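Local atomic coordinates of tannase (Lactobacillus plantarum, PDB entry 3WA7), a protein that hydrolyses the galloyl ester bonds of tannins as a tannase (EC 3.1.1.20) built on the alpha/beta-hydrolase fold. Residues A[167-172]-A[198-203]; A[409-414]-A[432-437]; A[413-418]-A[422-427]; A[426-431]-A[441-446]. All coordinates share one frame; numbering follows the deposited sequence.

Overall arrangement
Contacts 1, 2 and 4 pack helices on neighbouring strands of the central alpha/beta-hydrolase sheet, and contact 3 packs the loop between strand and helix. Contact 1, about 6 Å from the chain centre, is the most interior and the one with a hydrogen bond between its segments. Contacts 2, 3 and 4 divide one beta-alpha-beta unit: strand 410-414 meets helix 425-436 in contact 2, their linking loop folds back in contact 3, and the helix faces edge strand 440-444 in contact 4. These three are apolar or aromatic between their segments, contact 4 with partly exposed residues on its strand. Backbone hydrogen bonds between neighbouring strands join contact 1 to contact 2 and contact 2 to contact 4.

Contact 1: A[167-172]-A[198-203]; sequences ATSALA and FAVSAY
Ser169 supplies the polar part of this contact between strand 199-203 and helix 164-174, a helix packed on the central sheet of the alpha/beta-hydrolase fold. Its OG donates to Ser201 O over 2.8 Å, approaching from above the carbonyl plane, 44° out of it. With OG anti to the backbone N (chi1 176°), the hydroxyl is carried from the helix to the strand backbone. The same OG is hydrogen-bonded to Thr159 OG1 on the next strand of the sheet, so two bonds hold it between helix and sheet. Ser201 turns its own side chain away from the helix, and its OG is hydrogen-bonded to Asn160 OD1.

The apolar part belongs to Val200. Its CG1 lies 3.5 Å from Ser169 OG and 3.7 Å from Ala170 CA, resting against the helix backbone, while CG2 comes within 3.7 Å of Ser169 O. Ala170 CB is a looser neighbour, 4.5 Å from Val200 CG1. Both Ala170 and Val200 also touch Trp411, which continues the apolar surface onto the neighbouring strand.

Small residues on the helix allow a close approach: the axes of 167-172 and 199-203 approach to 7.1 Å and run at 158°, nearly antiparallel. Helix 164-174 begins within a GxSxG sequence (Gly161, Ser163, Gly165) consistent with the nucleophile elbow of this fold, and Ser169 lies near that turn without touching it. Chemically, the contact buries a hydroxyl whose hydrogen bonds go to a sheet carbonyl and a second hydroxyl, tying the helix at the probable elbow to two neighbouring strands.

Contact 2: A[409-414]-A[432-437]; sequences KHWRIR and IMLENH
Leu434 lies against Trp411 where strand 410-414 and helix 425-436 pack together in a beta-alpha-beta unit of the alpha/beta-hydrolase fold. Its CD2 sits over one face of the indole, 3.7 Å from the centroid of the five-membered ring and 13° off the normal, a CH-pi contact. The other branch, CD1, reaches Trp411 CD2 at 3.7 Å, so both methyls bear on the ring system, and the two side chains cross at about a right angle. Leu434 CD1 also meets Ile413 CD1 tip to tip at 3.7 Å in one of the two conformers of Ile413.

Around this first shell, Trp411 NE1 is hydrogen-bonded to Ala408 O, which helps fix the indole rotation, and the side chain touches Val200 and Ile441 on the flanking strands. On the opposite side of the strand, the guanidinium groups of Arg412 and Arg414 lie over one another's faces, offset toward the rim; salt bridges to Asp456 and Asp442, respectively, probably balance these close like charges. Just after the helix, His437 turns back on the last turn: ND1 donates to O of selenomethionine Met433 at 2.9 Å, and His437 N reaches that oxygen from the opposite face of its carbonyl plane.

Contact 3: A[413-418]-A[422-427]; sequences IRHGAA and TSFAIP
His415, in the loop that joins strand 410-414 to helix 425-436 in a beta-alpha-beta unit completed by strand 440-444, touches Thr422, Phe424 and Pro427. Its CG is anti to the backbone N (chi1 -177°), which extends the imidazole toward the turn leading into the helix. CB packs on Pro427 CG at 3.8 Å, and at the far end of the ring CE1 meets Thr422 CG2 at 3.7 Å.

Phe424 meets the imidazole rim to rim, the planes at 88° and the centroids 5.8 Å apart; the closest atoms are His415 CD2 and Phe424 CD2. With its CG beside the backbone N (chi1 -62°), Phe424 swings back to the loop, where Gly416 O lies in the ring plane at its edge, 3.5 Å from CE2. Ala417 O is 3.3 Å from CZ and takes a hydrogen bond from Tyr335 OH. Ser423 OG accepts from Ala425 N at 3.0 Å, a capping bond in the turn that leads into the helix, and is also bonded to Gln219.

Asp419 is probably the acid of a Ser163-His451-Asp419 triad; the hydrogen bond between His415 NE2 and Asp419 O, backed by this packing, is consistent with holding that backbone in place.

Contact 4: A[426-431]-A[441-446]; sequences IPIILA and IDFALP
Phe443 presents one face of its ring to Ala431 where helix 425-436 packs on edge strand 440-444, the closing half of a beta-alpha-beta unit at one side of the alpha/beta-hydrolase sheet. The methyl CB of Ala431 stands 3.8 Å from the ring centroid and 21° off its normal, a CH-pi contact shifted toward the rim carrying CG and CD2. Having CG anti to the backbone N (chi1 175°) carries the phenyl ring out from the strand to this methyl.

Other helix residues meet the same ring from different directions. Ile428 crosses it obliquely and brings CG1 to the edge, near the ring plane, 3.9 Å from CZ. Pro427, whose ring also packs on His415, adds its CB 4.1 Å from Phe443 CE1. The ring is thus bordered by a methyl over a face, a methylene at the rim and a proline carbon, all from the turns between Pro427 and Ala431. Leu299 of helix 291-309 touches Phe443 and Ile428 as well, joining a second helix to this cluster.

Two residues back along the strand, Ile441 also faces the helix and extends the contact past Ala431, with Leu434 and Glu435 beyond. Helix and strand run nearly antiparallel, at 158°, and the axes of 426-431 and 441-444 come no closer than 9.6 Å, a separation bridged by the side chains. The strand is joined to 410-414 by backbone hydrogen bonds. At the Ile441 end, CG2 lies 4.0 Å from Ala431 O, while CG1 is 4.3 Å from Ala431 CB.

Contact 1: A[167-172]-A[198-203]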
loop_
_atom_site.group_PDB
_atom_site.type_symbol
_atom_site.label_atom_id
_atom_site.label_comp_id
_atom_site.label_asym_id
_atom_site.label_seq_id
_atom_site.Cartn_x
_atom_site.Cartn_y
_atom_site.Cartn_z
ATOM N N ALA A 167 -1.321 -0.062 -1.260
ATOM C CA ALA A 167 -2.413 0.430 -2.090
ATOM C C ALA A 167 -3.562 -0.571 -1.994
ATOM O O ALA A 167 -4.736 -0.192 -2.003
ATOM C CB ALA A 167 -1.957 0.572 -3.545
ATOM N N THR A 168 -3.214 -1.853 -1.900
ATOM C CA THR A 168 -4.215 -2.912 -1.798
ATOM C C THR A 168 -5.002 -2.755 -0.502
ATOM O O THR A 168 -6.229 -2.841 -0.496
ATOM C CB THR A 168 -3.546 -4.302 -1.836
ATOM O OG1 THR A 168 -2.852 -4.454 -3.082
ATOM C CG2 THR A 168 -4.590 -5.415 -1.695
ATOM N N SER A 169 -4.285 -2.515 0.591
ATOM C CA SER A 169 -4.909 -2.320 1.893
ATOM C C SER A 169 -5.807 -1.084 1.858
ATOM O O SER A 169 -6.957 -1.124 2.299
ATOM C CB SER A 169 -3.830 -2.148 2.967
ATOM O OG SER A 169 -4.405 -1.870 4.231
ATOM N N ALA A 170 -5.281 0.015 1.322
ATOM C CA ALA A 170 -6.049 1.249 1.240
ATOM C C ALA A 170 -7.303 1.068 0.388
ATOM O O ALA A 170 -8.382 1.533 0.750
ATOM C CB ALA A 170 -5.185 2.373 0.658
ATOM N N LEU A 171 -7.161 0.392 -0.747
ATOM C CA LEU A 171 -8.302 0.182 -1.633
ATOM C C LEU A 171 -9.380 -0.679 -0.976
ATOM O O LEU A 171 -10.573 -0.436 -1.170
ATOM C CB LEU A 171 -7.848 -0.457 -2.946
ATOM C CG LEU A 171 -8.920 -0.607 -4.028
ATOM C CD1 LEU A 171 -9.559 0.747 -4.361
ATOM C CD2 LEU A 171 -8.271 -1.206 -5.260
ATOM N N ALA A 172 -8.967 -1.681 -0.203
ATOM C CA ALA A 172 -9.925 -2.542 0.487
ATOM C C ALA A 172 -10.745 -1.705 1.464
ATOM O O ALA A 172 -11.959 -1.867 1.575
ATOM C CB ALA A 172 -9.196 -3.660 1.237
ATOM N N PHE A 198 -12.845 -2.695 9.072
ATOM C CA PHE A 198 -12.788 -1.777 10.206
ATOM C C PHE A 198 -11.720 -0.687 10.119
ATOM O O PHE A 198 -11.996 0.482 10.390
ATOM C CB PHE A 198 -12.582 -2.587 11.489
ATOM C CG PHE A 198 -12.486 -1.748 12.734
ATOM C CD1 PHE A 198 -13.597 -1.068 13.220
ATOM C CD2 PHE A 198 -11.287 -1.665 13.438
ATOM C CE1 PHE A 198 -13.518 -0.317 14.396
ATOM C CE2 PHE A 198 -11.197 -0.916 14.617
ATOM C CZ PHE A 198 -12.315 -0.243 15.095
ATOM N N ALA A 199 -10.503 -1.064 9.752
ATOM C CA ALA A 199 -9.425 -0.087 9.677
ATOM C C ALA A 199 -8.392 -0.438 8.625
ATOM O O ALA A 199 -8.261 -1.596 8.219
ATOM C CB ALA A 199 -8.755 0.046 11.040
ATOM N N VAL A 200 -7.651 0.579 8.202
ATOM C CA VAL A 200 -6.627 0.423 7.182
ATOM C C VAL A 200 -5.244 0.850 7.657
ATOM O O VAL A 200 -5.079 1.936 8.213
ATOM C CB VAL A 200 -6.950 1.287 5.931
ATOM C CG1 VAL A 200 -5.758 1.296 4.971
ATOM C CG2 VAL A 200 -8.182 0.757 5.230
ATOM N N SER A 201 -4.261 -0.017 7.437
ATOM C CA SER A 201 -2.875 0.296 7.741
ATOM C C SER A 201 -2.178 0.177 6.391
ATOM O O SER A 201 -2.310 -0.842 5.702
ATOM C CB SER A 201 -2.258 -0.698 8.723
ATOM O OG SER A 201 -0.867 -0.444 8.835
ATOM N N ALA A 202 -1.453 1.215 5.998
ATOM C CA ALA A 202 -0.773 1.184 4.713
ATOM C C ALA A 202 0.568 1.889 4.735
ATOM O O ALA A 202 0.669 3.047 5.146
ATOM C CB ALA A 202 -1.662 1.804 3.641
ATOM N N TYR A 203 1.600 1.176 4.297
ATOM C CA TYR A 203 2.939 1.737 4.217
ATOM C C TYR A 203 3.214 2.072 2.758
ATOM O O TYR A 203 2.947 1.264 1.863
ATOM C CB TYR A 203 3.977 0.745 4.742
ATOM C CG TYR A 203 3.849 0.497 6.226
ATOM C CD1 TYR A 203 2.963 -0.460 6.717
ATOM C CD2 TYR A 203 4.582 1.251 7.143
ATOM C CE1 TYR A 203 2.809 -0.663 8.086
ATOM C CE2 TYR A 203 4.434 1.059 8.510
ATOM C CZ TYR A 203 3.546 0.099 8.975
ATOM O OH TYR A 203 3.410 -0.102 10.328
#

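Contact 2: A[409-414]-A[432-437]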
loop_
_atom_site.group_PDB
_atom_site.type_symbol
_atom_site.label_atom_id
_atom_site.label_comp_id
_atom_site.label_asym_id
_atom_site.label_seq_id
_atom_site.Cartn_x
_atom_site.Cartn_y
_atom_site.Cartn_z
ATOM N N LYS A 409 -13.586 3.570 8.726
ATOM C CA LYS A 409 -13.533 4.843 9.433
ATOM C C LYS A 409 -12.177 5.201 10.041
ATOM O O LYS A 409 -11.958 6.348 10.433
ATOM C CB LYS A 409 -14.606 4.868 10.527
ATOM C CG LYS A 409 -16.022 4.628 10.007
ATOM C CD LYS A 409 -16.387 5.621 8.902
ATOM C CE LYS A 409 -17.758 5.317 8.311
ATOM N NZ LYS A 409 -18.130 6.276 7.232
ATOM N N HIS A 410 -11.264 4.237 10.093
ATOM C CA HIS A 410 -9.952 4.464 10.705
ATOM C C HIS A 410 -8.793 4.132 9.775
ATOM O O HIS A 410 -8.708 3.017 9.254
ATOM C CB HIS A 410 -9.847 3.621 11.976
ATOM C CG HIS A 410 -11.064 3.699 12.844
ATOM N ND1 HIS A 410 -11.411 4.837 13.538
ATOM C CD2 HIS A 410 -12.042 2.794 13.092
ATOM C CE1 HIS A 410 -12.551 4.631 14.176
ATOM N NE2 HIS A 410 -12.954 3.400 13.921
ATOM N N TRP A 411 -7.886 5.094 9.604
ATOM C CA TRP A 411 -6.737 4.932 8.714
ATOM C C TRP A 411 -5.391 5.308 9.332
ATOM O O TRP A 411 -5.286 6.294 10.063
ATOM C CB TRP A 411 -6.914 5.800 7.460
ATOM C CG TRP A 411 -8.142 5.511 6.667
ATOM C CD1 TRP A 411 -9.436 5.687 7.067
ATOM C CD2 TRP A 411 -8.201 4.964 5.345
ATOM N NE1 TRP A 411 -10.295 5.278 6.077
ATOM C CE2 TRP A 411 -9.565 4.831 5.009
ATOM C CE3 TRP A 411 -7.232 4.575 4.410
ATOM C CZ2 TRP A 411 -9.990 4.320 3.773
ATOM C CZ3 TRP A 411 -7.654 4.068 3.181
ATOM C CH2 TRP A 411 -9.023 3.946 2.877
ATOM N N ARG A 412 -4.364 4.526 9.012
ATOM C CA ARG A 412 -3.006 4.801 9.468
ATOM C C ARG A 412 -2.116 4.681 8.238
ATOM O O ARG A 412 -1.984 3.605 7.649
ATOM C CB ARG A 412 -2.543 3.814 10.543
ATOM C CG ARG A 412 -1.152 4.154 11.088
ATOM C CD ARG A 412 -0.782 3.283 12.282
ATOM N NE ARG A 412 0.444 3.727 12.947
ATOM C CZ ARG A 412 1.677 3.447 12.534
ATOM N NH1 ARG A 412 1.870 2.717 11.445
ATOM N NH2 ARG A 412 2.721 3.892 13.220
ATOM N N ILE A 413 -1.519 5.798 7.846
ATOM C CA ILE A 413 -0.671 5.835 6.667
ATOM C C ILE A 413 0.738 6.308 6.987
ATOM O O ILE A 413 0.924 7.259 7.749
ATOM C CB ILE A 413 -1.266 6.789 5.612
ATOM C CG1 ILE A 413 -2.706 6.374 5.290
ATOM C CG2 ILE A 413 -0.391 6.801 4.363
ATOM C CD1 ILE A 413 -3.423 7.336 4.371
ATOM N N ARG A 414 1.722 5.635 6.399
ATOM C CA ARG A 414 3.125 5.985 6.586
ATOM C C ARG A 414 3.857 5.933 5.248
ATOM O O ARG A 414 3.574 5.078 4.408
ATOM C CB ARG A 414 3.804 5.014 7.565
ATOM C CG ARG A 414 3.362 5.141 9.017
ATOM C CD ARG A 414 3.855 6.449 9.628
ATOM N NE ARG A 414 3.504 6.584 11.043
ATOM C CZ ARG A 414 2.294 6.897 11.500
ATOM N NH1 ARG A 414 1.289 7.115 10.661
ATOM N NH2 ARG A 414 2.092 7.010 12.808
ATOM N N ILE A 432 -4.946 14.028 3.453
ATOM C CA ILE A 432 -5.783 15.215 3.562
ATOM C C ILE A 432 -7.203 14.953 3.091
ATOM O O ILE A 432 -8.160 15.424 3.706
ATOM C CB ILE A 432 -5.180 16.397 2.777
ATOM C CG1 ILE A 432 -3.844 16.792 3.412
ATOM C CG2 ILE A 432 -6.146 17.586 2.782
ATOM C CD1 ILE A 432 -3.118 17.912 2.685
HETATM N N MSE A 433 -7.352 14.192 2.009
HETATM C CA MSE A 433 -8.691 13.897 1.515
HETATM C C MSE A 433 -9.470 13.110 2.564
HETATM O O MSE A 433 -10.666 13.326 2.745
HETATM C CB MSE A 433 -8.636 13.113 0.204
HETATM C CG MSE A 433 -9.993 13.009 -0.469
HETATM SE SE MSE A 433 -9.896 12.294 -2.255
HETATM C CE MSE A 433 -8.431 13.363 -2.881
ATOM N N LEU A 434 -8.790 12.203 3.262
ATOM C CA LEU A 434 -9.448 11.415 4.303
ATOM C C LEU A 434 -9.937 12.336 5.417
ATOM O O LEU A 434 -11.079 12.229 5.871
ATOM C CB LEU A 434 -8.483 10.373 4.877
ATOM C CG LEU A 434 -8.231 9.157 3.977
ATOM C CD1 LEU A 434 -7.023 8.371 4.482
ATOM C CD2 LEU A 434 -9.480 8.280 3.957
ATOM N N GLU A 435 -9.067 13.246 5.847
ATOM C CA GLU A 435 -9.409 14.192 6.903
ATOM C C GLU A 435 -10.567 15.081 6.457
ATOM O O GLU A 435 -11.500 15.333 7.222
ATOM C CB GLU A 435 -8.193 15.059 7.255
ATOM C CG GLU A 435 -8.392 15.955 8.479
ATOM C CD GLU A 435 -9.287 17.158 8.214
ATOM O OE1 GLU A 435 -9.757 17.780 9.193
ATOM O OE2 GLU A 435 -9.514 17.495 7.031
ATOM N N ASN A 436 -10.495 15.552 5.215
ATOM C CA ASN A 436 -11.520 16.422 4.651
ATOM C C ASN A 436 -12.899 15.781 4.652
ATOM O O ASN A 436 -13.909 16.475 4.744
ATOM C CB ASN A 436 -11.173 16.798 3.207
ATOM C CG ASN A 436 -10.088 17.848 3.114
ATOM O OD1 ASN A 436 -9.642 18.182 2.018
ATOM N ND2 ASN A 436 -9.661 18.379 4.256
ATOM N N HIS A 437 -12.946 14.459 4.527
ATOM C CA HIS A 437 -14.232 13.779 4.499
ATOM C C HIS A 437 -14.655 13.170 5.828
ATOM O O HIS A 437 -15.580 12.358 5.881
ATOM C CB HIS A 437 -14.251 12.732 3.381
ATOM C CG HIS A 437 -14.303 13.330 2.008
ATOM N ND1 HIS A 437 -13.189 13.838 1.373
ATOM C CD2 HIS A 437 -15.346 13.560 1.175
ATOM C CE1 HIS A 437 -13.544 14.354 0.210
ATOM N NE2 HIS A 437 -14.847 14.201 0.066
#

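Contact 3: A[413-418]-A[422-427]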
loop_
_atom_site.group_PDB
_atom_site.type_symbol
_atom_site.label_atom_id
_atom_site.label_comp_id
_atom_site.label_asym_id
_atom_site.label_seq_id
_atom_site.Cartn_x
_atom_site.Cartn_y
_atom_site.Cartn_z
ATOM N N ILE A 413 -1.519 5.798 7.846
ATOM C CA ILE A 413 -0.671 5.835 6.667
ATOM C C ILE A 413 0.738 6.308 6.987
ATOM O O ILE A 413 0.924 7.259 7.749
ATOM C CB ILE A 413 -1.266 6.789 5.612
ATOM C CG1 ILE A 413 -2.706 6.374 5.290
ATOM C CG2 ILE A 413 -0.391 6.801 4.363
ATOM C CD1 ILE A 413 -3.423 7.336 4.371
ATOM N N ARG A 414 1.722 5.635 6.399
ATOM C CA ARG A 414 3.125 5.985 6.586
ATOM C C ARG A 414 3.857 5.933 5.248
ATOM O O ARG A 414 3.574 5.078 4.408
ATOM C CB ARG A 414 3.804 5.014 7.565
ATOM C CG ARG A 414 3.362 5.141 9.017
ATOM C CD ARG A 414 3.855 6.449 9.628
ATOM N NE ARG A 414 3.504 6.584 11.043
ATOM C CZ ARG A 414 2.294 6.897 11.500
ATOM N NH1 ARG A 414 1.289 7.115 10.661
ATOM N NH2 ARG A 414 2.092 7.010 12.808
ATOM N N HIS A 415 4.776 6.872 5.046
ATOM C CA HIS A 415 5.599 6.924 3.841
ATOM C C HIS A 415 6.929 7.517 4.290
ATOM O O HIS A 415 6.967 8.635 4.795
ATOM C CB HIS A 415 4.978 7.818 2.759
ATOM C CG HIS A 415 5.759 7.836 1.478
ATOM N ND1 HIS A 415 5.427 7.059 0.389
ATOM C CD2 HIS A 415 6.887 8.502 1.135
ATOM C CE1 HIS A 415 6.317 7.245 -0.570
ATOM N NE2 HIS A 415 7.214 8.116 -0.142
ATOM N N GLY A 416 8.011 6.764 4.120
ATOM C CA GLY A 416 9.319 7.237 4.546
ATOM C C GLY A 416 9.795 8.524 3.896
ATOM O O GLY A 416 9.584 8.743 2.705
ATOM N N ALA A 417 10.452 9.375 4.682
ATOM C CA ALA A 417 10.965 10.642 4.173
ATOM C C ALA A 417 12.088 10.427 3.163
ATOM O O ALA A 417 12.496 11.362 2.478
ATOM C CB ALA A 417 11.453 11.516 5.328
ATOM N N ALA A 418 12.586 9.196 3.068
ATOM C CA ALA A 418 13.652 8.886 2.117
ATOM C C ALA A 418 13.146 7.948 1.021
ATOM O O ALA A 418 13.931 7.397 0.248
ATOM C CB ALA A 418 14.842 8.259 2.841
ATOM N N THR A 422 7.553 7.118 -5.128
ATOM C CA THR A 422 6.448 7.938 -5.601
ATOM C C THR A 422 6.575 9.258 -4.847
ATOM O O THR A 422 7.188 9.309 -3.782
ATOM C CB THR A 422 5.067 7.279 -5.335
ATOM O OG1 THR A 422 4.063 7.961 -6.099
ATOM C CG2 THR A 422 4.705 7.335 -3.856
ATOM N N SER A 423 6.024 10.327 -5.404
ATOM C CA SER A 423 6.108 11.631 -4.755
ATOM C C SER A 423 5.440 11.659 -3.388
ATOM O O SER A 423 4.458 10.956 -3.148
ATOM C CB SER A 423 5.462 12.706 -5.634
ATOM O OG SER A 423 5.364 13.933 -4.929
ATOM N N PHE A 424 5.986 12.482 -2.496
ATOM C CA PHE A 424 5.433 12.651 -1.157
ATOM C C PHE A 424 4.012 13.181 -1.289
ATOM O O PHE A 424 3.180 12.971 -0.414
ATOM C CB PHE A 424 6.267 13.660 -0.364
ATOM C CG PHE A 424 7.687 13.233 -0.148
ATOM C CD1 PHE A 424 8.741 14.029 -0.584
ATOM C CD2 PHE A 424 7.969 12.030 0.495
ATOM C CE1 PHE A 424 10.065 13.632 -0.383
ATOM C CE2 PHE A 424 9.284 11.624 0.701
ATOM C CZ PHE A 424 10.334 12.425 0.263
ATOM N N ALA A 425 3.745 13.873 -2.396
ATOM C CA ALA A 425 2.421 14.441 -2.642
ATOM C C ALA A 425 1.327 13.381 -2.671
ATOM O O ALA A 425 0.196 13.640 -2.267
ATOM C CB ALA A 425 2.421 15.212 -3.958
ATOM N N ILE A 426 1.666 12.189 -3.156
ATOM C CA ILE A 426 0.700 11.101 -3.249
ATOM C C ILE A 426 0.106 10.695 -1.891
ATOM O O ILE A 426 -1.111 10.713 -1.719
ATOM C CB ILE A 426 1.333 9.881 -3.972
ATOM C CG1 ILE A 426 1.568 10.231 -5.448
ATOM C CG2 ILE A 426 0.438 8.657 -3.847
ATOM C CD1 ILE A 426 0.294 10.572 -6.228
ATOM N N PRO A 427 0.947 10.313 -0.911
ATOM C CA PRO A 427 0.343 9.943 0.375
ATOM C C PRO A 427 -0.273 11.153 1.092
ATOM O O PRO A 427 -1.238 11.018 1.844
ATOM C CB PRO A 427 1.512 9.327 1.148
ATOM C CG PRO A 427 2.712 10.022 0.567
ATOM C CD PRO A 427 2.395 10.049 -0.911
#

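Contact 4: A[426-431]-A[441-446]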
loop_
_atom_site.group_PDB
_atom_site.type_symbol
_atom_site.label_atom_id
_atom_site.label_comp_id
_atom_site.label_asym_id
_atom_site.label_seq_id
_atom_site.Cartn_x
_atom_site.Cartn_y
_atom_site.Cartn_z
ATOM N N ILE A 426 1.666 12.189 -3.156
ATOM C CA ILE A 426 0.700 11.101 -3.249
ATOM C C ILE A 426 0.106 10.695 -1.891
ATOM O O ILE A 426 -1.111 10.713 -1.719
ATOM C CB ILE A 426 1.333 9.881 -3.972
ATOM C CG1 ILE A 426 1.568 10.231 -5.448
ATOM C CG2 ILE A 426 0.438 8.657 -3.847
ATOM C CD1 ILE A 426 0.294 10.572 -6.228
ATOM N N PRO A 427 0.947 10.313 -0.911
ATOM C CA PRO A 427 0.343 9.943 0.375
ATOM C C PRO A 427 -0.273 11.153 1.092
ATOM O O PRO A 427 -1.238 11.018 1.844
ATOM C CB PRO A 427 1.512 9.327 1.148
ATOM C CG PRO A 427 2.712 10.022 0.567
ATOM C CD PRO A 427 2.395 10.049 -0.911
ATOM N N ILE A 428 0.278 12.338 0.852
ATOM C CA ILE A 428 -0.258 13.538 1.486
ATOM C C ILE A 428 -1.675 13.826 0.983
ATOM O O ILE A 428 -2.551 14.202 1.762
ATOM C CB ILE A 428 0.661 14.759 1.226
ATOM C CG1 ILE A 428 1.983 14.566 1.981
ATOM C CG2 ILE A 428 -0.029 16.042 1.680
ATOM C CD1 ILE A 428 3.057 15.585 1.633
ATOM N N ILE A 429 -1.901 13.641 -0.314
ATOM C CA ILE A 429 -3.225 13.865 -0.889
ATOM C C ILE A 429 -4.232 12.914 -0.247
ATOM O O ILE A 429 -5.341 13.318 0.105
ATOM C CB ILE A 429 -3.221 13.645 -2.419
ATOM C CG1 ILE A 429 -2.508 14.813 -3.110
ATOM C CG2 ILE A 429 -4.655 13.515 -2.933
ATOM C CD1 ILE A 429 -2.263 14.593 -4.595
ATOM N N LEU A 430 -3.843 11.654 -0.090
ATOM C CA LEU A 430 -4.719 10.662 0.523
ATOM C C LEU A 430 -5.046 11.056 1.964
ATOM O O LEU A 430 -6.206 11.042 2.380
ATOM C CB LEU A 430 -4.054 9.282 0.497
ATOM C CG LEU A 430 -4.761 8.149 1.250
ATOM C CD1 LEU A 430 -6.178 7.962 0.724
ATOM C CD2 LEU A 430 -3.958 6.870 1.095
ATOM N N ALA A 431 -4.017 11.415 2.723
ATOM C CA ALA A 431 -4.207 11.802 4.114
ATOM C C ALA A 431 -5.140 13.003 4.273
ATOM O O ALA A 431 -6.024 13.006 5.132
ATOM C CB ALA A 431 -2.857 12.098 4.760
ATOM N N ILE A 441 -7.627 9.619 10.584
ATOM C CA ILE A 441 -6.372 9.393 9.884
ATOM C C ILE A 441 -5.146 9.728 10.727
ATOM O O ILE A 441 -5.015 10.830 11.261
ATOM C CB ILE A 441 -6.340 10.201 8.545
ATOM C CG1 ILE A 441 -4.938 10.171 7.929
ATOM C CG2 ILE A 441 -6.814 11.627 8.783
ATOM C CD1 ILE A 441 -4.485 8.788 7.485
ATOM N N ASP A 442 -4.269 8.740 10.866
ATOM C CA ASP A 442 -3.019 8.880 11.602
ATOM C C ASP A 442 -1.978 8.817 10.494
ATOM O O ASP A 442 -1.802 7.774 9.859
ATOM C CB ASP A 442 -2.838 7.713 12.572
ATOM C CG ASP A 442 -1.578 7.836 13.396
ATOM O OD1 ASP A 442 -0.501 8.043 12.803
ATOM O OD2 ASP A 442 -1.660 7.725 14.638
ATOM N N PHE A 443 -1.291 9.931 10.264
ATOM C CA PHE A 443 -0.325 10.022 9.174
ATOM C C PHE A 443 1.036 10.561 9.588
ATOM O O PHE A 443 1.135 11.399 10.484
ATOM C CB PHE A 443 -0.940 10.910 8.081
ATOM C CG PHE A 443 -0.025 11.208 6.922
ATOM C CD1 PHE A 443 0.496 10.185 6.137
ATOM C CD2 PHE A 443 0.279 12.525 6.590
ATOM C CE1 PHE A 443 1.302 10.466 5.038
ATOM C CE2 PHE A 443 1.085 12.818 5.493
ATOM C CZ PHE A 443 1.599 11.787 4.713
ATOM N N ALA A 444 2.081 10.075 8.925
ATOM C CA ALA A 444 3.441 10.522 9.204
ATOM C C ALA A 444 4.411 10.178 8.079
ATOM O O ALA A 444 4.198 9.233 7.310
ATOM C CB ALA A 444 3.938 9.917 10.521
ATOM N N LEU A 445 5.476 10.970 7.994
ATOM C CA LEU A 445 6.533 10.793 7.006
ATOM C C LEU A 445 7.816 10.580 7.816
ATOM O O LEU A 445 8.631 11.486 7.938
ATOM C CB LEU A 445 6.693 12.057 6.151
ATOM C CG LEU A 445 7.555 12.001 4.895
ATOM C CD1 LEU A 445 6.756 11.379 3.757
ATOM C CD2 LEU A 445 7.984 13.409 4.520
ATOM N N PRO A 446 8.002 9.372 8.379
ATOM C CA PRO A 446 9.170 9.002 9.193
ATOM C C PRO A 446 10.525 9.363 8.589
ATOM O O PRO A 446 10.843 8.973 7.467
ATOM C CB PRO A 446 9.002 7.491 9.366
ATOM C CG PRO A 446 7.523 7.323 9.355
ATOM C CD PRO A 446 7.095 8.221 8.224
#